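Local coordinates for versicolorin reductase (Brucella melitensis, PDB 4NIM), which probably catalyses an NAD(P)-dependent reduction or oxidation, as expected of a short-chain dehydrogenase/reductase, at residues Leu103-Thr108 against Phe117-Ala122; Arg190-Asn195 against Gly250-Ala255. One frame throughout, in Å; residues are numbered along the deposited sequence.

Overall arrangement
Both contacts belong to one Rossmann-type domain with a seven-stranded parallel sheet, but they lie in different parts of it. Contact 1 comes first along the chain: the loop after strand 96-99 turns back on helix 114-142, which starts a few residues later. Contact 2 follows it, pairing strand 190-196 with the loop that leads from helix 234-245 into the edge strand 256-259. Their centres lie 25 Å apart and their nearest atoms about 12 Å apart, so neither touches the other. The element they share is helix 164-183, on which side chains from each pack: L120 of contact 1, and V191, S193 and T253 of contact 2.

Contact 1 (Leu103-Thr108 against Phe117-Ala122); sequences LTDRGT and FDRLFA
D105 and R119 meet in a salt bridge in which one carboxylate oxygen does all the work. R119 presents its guanidinium side-on, and both NH2 (2.9 Å) and NE (3.2 Å) donate to OD2 of D105. That oxygen lies close to the guanidinium plane, yet the two flat groups are turned 56° against each other: NH2 meets OD2 nearly in line with its C-O bond, whereas NE comes from above the carboxylate plane. A bend at chi3 of R119 (-67°) swings NE out of the line of the chain.

The close packing is between L120 and the loop backbone, where its two methyls meet the carbonyls of L103 and D105. CD2 of L120 sits 3.4 Å from the carbonyl O of L103 and also touches CB of L103, while CD1 of L120 is 3.6 Å from O of D105. L103 answers from the loop, its CD1 resting 3.5 Å from the backbone O of R119 and against CB of R119. The backbone N of D105 is buried here without a partner. L120 also packs on A165 of helix 164-183, and N124 OD1 holds N of L103. Whereas L120 is buried, the salt bridge is the looser side: D105 and R119 remain partly exposed, and T104, its side chain turned away from the helix, is exposed.

Here the loop after the fourth strand of an SDR Rossmann fold folds back onto the first turns of the following helix.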
# COMPACT_ATOMS: atom_id res chain seq x y z
N LEU A 103 8.20 5.57 0.83
CA LEU A 103 9.37 6.23 1.30
C LEU A 103 8.92 7.46 2.05
O LEU A 103 7.96 8.12 1.66
CB LEU A 103 10.21 6.75 0.14
CG LEU A 103 11.19 5.89 -0.60
CD1 LEU A 103 11.93 6.81 -1.61
CD2 LEU A 103 12.15 5.22 0.37
N THR A 104 9.67 7.82 3.08
CA THR A 104 9.36 9.00 3.86
C THR A 104 10.52 10.03 3.93
O THR A 104 10.62 10.78 4.89
CB THR A 104 9.01 8.57 5.29
OG1 THR A 104 10.15 7.94 5.84
CG2 THR A 104 7.82 7.61 5.32
N ASP A 105 11.37 10.07 2.91
CA ASP A 105 12.41 11.09 2.79
C ASP A 105 11.85 12.50 3.01
O ASP A 105 10.79 12.84 2.48
CB ASP A 105 13.09 11.09 1.40
CG ASP A 105 13.88 9.82 1.13
OD1 ASP A 105 13.40 8.74 1.55
OD2 ASP A 105 14.97 9.90 0.53
N ARG A 106 12.62 13.29 3.75
CA ARG A 106 12.25 14.63 4.17
C ARG A 106 12.87 15.72 3.31
O ARG A 106 13.91 15.52 2.72
CB ARG A 106 12.72 14.84 5.63
CG ARG A 106 11.94 13.94 6.59
CD ARG A 106 12.61 13.73 7.93
NE ARG A 106 13.87 13.04 7.64
CZ ARG A 106 15.11 13.45 7.96
NH1 ARG A 106 15.31 14.54 8.70
NH2 ARG A 106 16.15 12.73 7.54
N GLY A 107 12.25 16.89 3.33
CA GLY A 107 12.77 18.04 2.67
C GLY A 107 11.73 19.13 2.64
O GLY A 107 10.51 18.86 2.53
N THR A 108 12.19 20.37 2.70
CA THR A 108 11.30 21.51 2.54
C THR A 108 11.20 21.93 1.06
O THR A 108 12.00 21.47 0.20
CB THR A 108 11.78 22.75 3.31
OG1 THR A 108 12.98 23.24 2.71
CG2 THR A 108 12.05 22.44 4.77
N PHE A 117 12.93 14.35 -4.67
CA PHE A 117 11.59 14.50 -5.25
C PHE A 117 11.22 13.30 -6.13
O PHE A 117 10.12 12.73 -5.99
CB PHE A 117 11.50 15.80 -6.10
CG PHE A 117 10.15 16.00 -6.77
CD1 PHE A 117 9.85 15.36 -7.98
CD2 PHE A 117 9.19 16.80 -6.21
CE1 PHE A 117 8.61 15.49 -8.60
CE2 PHE A 117 7.94 16.95 -6.82
CZ PHE A 117 7.64 16.31 -8.03
N ASP A 118 12.12 12.90 -7.00
CA ASP A 118 11.86 11.83 -7.96
C ASP A 118 11.73 10.45 -7.24
O ASP A 118 10.89 9.65 -7.62
CB ASP A 118 12.99 11.73 -8.99
CG ASP A 118 12.92 12.84 -10.03
OD1 ASP A 118 11.88 13.53 -10.10
OD2 ASP A 118 13.91 12.98 -10.79
N ARG A 119 12.57 10.20 -6.23
CA ARG A 119 12.48 8.91 -5.46
C ARG A 119 11.11 8.81 -4.76
O ARG A 119 10.48 7.75 -4.71
CB ARG A 119 13.52 8.85 -4.31
CG ARG A 119 14.91 8.54 -4.65
CD ARG A 119 15.68 8.01 -3.42
NE ARG A 119 15.92 8.97 -2.33
CZ ARG A 119 16.78 9.99 -2.40
NH1 ARG A 119 17.42 10.27 -3.53
NH2 ARG A 119 16.94 10.78 -1.36
N LEU A 120 10.71 9.88 -4.10
CA LEU A 120 9.41 9.91 -3.44
C LEU A 120 8.27 9.60 -4.41
O LEU A 120 7.46 8.71 -4.15
CB LEU A 120 9.19 11.25 -2.79
CG LEU A 120 9.96 11.41 -1.45
CD1 LEU A 120 9.99 12.83 -1.02
CD2 LEU A 120 9.33 10.58 -0.32
N PHE A 121 8.21 10.31 -5.52
CA PHE A 121 7.15 10.03 -6.52
C PHE A 121 7.28 8.65 -7.14
O PHE A 121 6.28 8.00 -7.43
CB PHE A 121 7.06 11.13 -7.58
CG PHE A 121 6.28 12.29 -7.12
CD1 PHE A 121 6.82 13.20 -6.24
CD2 PHE A 121 4.96 12.42 -7.48
CE1 PHE A 121 6.04 14.22 -5.74
CE2 PHE A 121 4.18 13.45 -6.99
CZ PHE A 121 4.74 14.35 -6.11
N ALA A 122 8.52 8.18 -7.35
CA ALA A 122 8.74 6.90 -7.93
C ALA A 122 8.18 5.78 -7.03
O ALA A 122 7.54 4.85 -7.54
CB ALA A 122 10.23 6.66 -8.18

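Contact 2 (Arg190-Asn195 against Gly250-Ala255); sequences RVNSLN and GLMTGA
The carbonyl O of M252 is gripped by two side chains of strand 190-196, at the point where the loop before strand 256-259 joins the parallel sheet of the Rossmann fold. NH1 of R190 donates to M252 O from 2.9 Å, in the carbonyl plane and on a lone pair; ND2 of N192 reaches the same M252 O, also at 2.9 Å, from above that plane along an almost straight N-H path (177°). The N192 amide works in both directions, since its OD1 takes the backbone N of A255 at 2.9 Å. Its CG stands beside the backbone N (chi1 -68°), and the end of the side chain comes nearer the loop than its start.

Backbone pairing runs alongside: G254 N bonds to V191 O at 2.7 Å, and S193 N to A255 O at 2.8 Å. V191 N is met by a side chain instead, OG1 of T253 at 3.1 Å, with OG1 anti to its own backbone N (chi1 -174°). On the other flank of the strand, R190 and N192 pair with strand 147-153. At the outer end, O of G250 lies over one face of the R190 guanidinium, 3.1 Å from NE but too poorly angled for a hydrogen bond.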
# COMPACT_ATOMS: atom_id res chain seq x y z
N ARG A 190 -12.30 -3.30 -6.88
CA ARG A 190 -12.49 -2.28 -5.86
C ARG A 190 -11.13 -1.73 -5.49
O ARG A 190 -10.18 -2.50 -5.44
CB ARG A 190 -13.18 -2.84 -4.63
CG ARG A 190 -14.53 -3.38 -4.98
CD ARG A 190 -15.28 -3.87 -3.76
NE ARG A 190 -14.53 -4.85 -3.00
CZ ARG A 190 -13.98 -4.66 -1.79
NH1 ARG A 190 -14.08 -3.49 -1.15
NH2 ARG A 190 -13.41 -5.69 -1.17
N VAL A 191 -11.04 -0.41 -5.40
CA VAL A 191 -9.78 0.28 -5.06
C VAL A 191 -10.04 1.32 -3.97
O VAL A 191 -10.76 2.30 -4.20
CB VAL A 191 -9.17 0.98 -6.28
CG1 VAL A 191 -7.75 1.44 -5.97
CG2 VAL A 191 -9.20 0.05 -7.51
N ASN A 192 -9.43 1.13 -2.83
CA ASN A 192 -9.66 1.97 -1.68
C ASN A 192 -8.35 2.37 -1.06
O ASN A 192 -7.29 1.72 -1.28
CB ASN A 192 -10.50 1.23 -0.65
CG ASN A 192 -11.90 1.00 -1.12
OD1 ASN A 192 -12.71 1.92 -1.22
ND2 ASN A 192 -12.22 -0.26 -1.36
N SER A 193 -8.40 3.47 -0.31
CA SER A 193 -7.21 3.98 0.34
C SER A 193 -7.34 4.03 1.85
O SER A 193 -8.38 4.37 2.37
CB SER A 193 -6.94 5.43 -0.18
OG SER A 193 -5.77 5.92 0.45
N LEU A 194 -6.25 3.71 2.53
CA LEU A 194 -6.18 3.84 3.96
C LEU A 194 -5.11 4.87 4.26
O LEU A 194 -3.94 4.68 3.90
CB LEU A 194 -5.86 2.49 4.62
CG LEU A 194 -5.96 2.54 6.15
CD1 LEU A 194 -7.41 2.65 6.59
CD2 LEU A 194 -5.31 1.28 6.75
N ASN A 195 -5.51 5.98 4.88
CA ASN A 195 -4.62 7.13 4.99
C ASN A 195 -4.12 7.19 6.43
O ASN A 195 -4.81 7.68 7.32
CB ASN A 195 -5.27 8.45 4.58
CG ASN A 195 -5.51 8.53 3.08
OD1 ASN A 195 -6.13 7.64 2.51
ND2 ASN A 195 -5.05 9.62 2.47
N GLY A 250 -17.72 -5.22 1.29
CA GLY A 250 -18.78 -5.29 0.28
C GLY A 250 -18.34 -4.62 -1.01
O GLY A 250 -17.21 -4.85 -1.50
N LEU A 251 -19.20 -3.73 -1.50
CA LEU A 251 -18.93 -3.03 -2.77
C LEU A 251 -18.05 -1.77 -2.65
O LEU A 251 -17.77 -1.11 -3.65
CB LEU A 251 -20.24 -2.74 -3.49
CG LEU A 251 -21.31 -1.83 -2.84
CD1 LEU A 251 -20.84 -0.39 -2.67
CD2 LEU A 251 -22.60 -1.87 -3.65
N MET A 252 -17.67 -1.41 -1.42
CA MET A 252 -16.89 -0.22 -1.20
C MET A 252 -15.72 -0.07 -2.16
O MET A 252 -14.89 -0.96 -2.26
CB MET A 252 -16.36 -0.23 0.24
CG MET A 252 -15.70 1.00 0.68
SD MET A 252 -14.99 0.86 2.35
CE MET A 252 -16.41 0.46 3.33
N THR A 253 -15.63 1.13 -2.80
CA THR A 253 -14.56 1.43 -3.71
C THR A 253 -14.43 2.95 -3.87
O THR A 253 -15.42 3.69 -3.78
CB THR A 253 -14.83 0.77 -5.06
OG1 THR A 253 -13.73 0.92 -5.95
CG2 THR A 253 -16.10 1.31 -5.72
N GLY A 254 -13.19 3.41 -4.00
CA GLY A 254 -12.95 4.84 -4.13
C GLY A 254 -12.93 5.57 -2.79
O GLY A 254 -12.85 6.78 -2.74
N ALA A 255 -12.92 4.81 -1.71
CA ALA A 255 -12.96 5.44 -0.38
C ALA A 255 -11.59 5.88 -0.00
O ALA A 255 -10.61 5.23 -0.36
CB ALA A 255 -13.54 4.48 0.63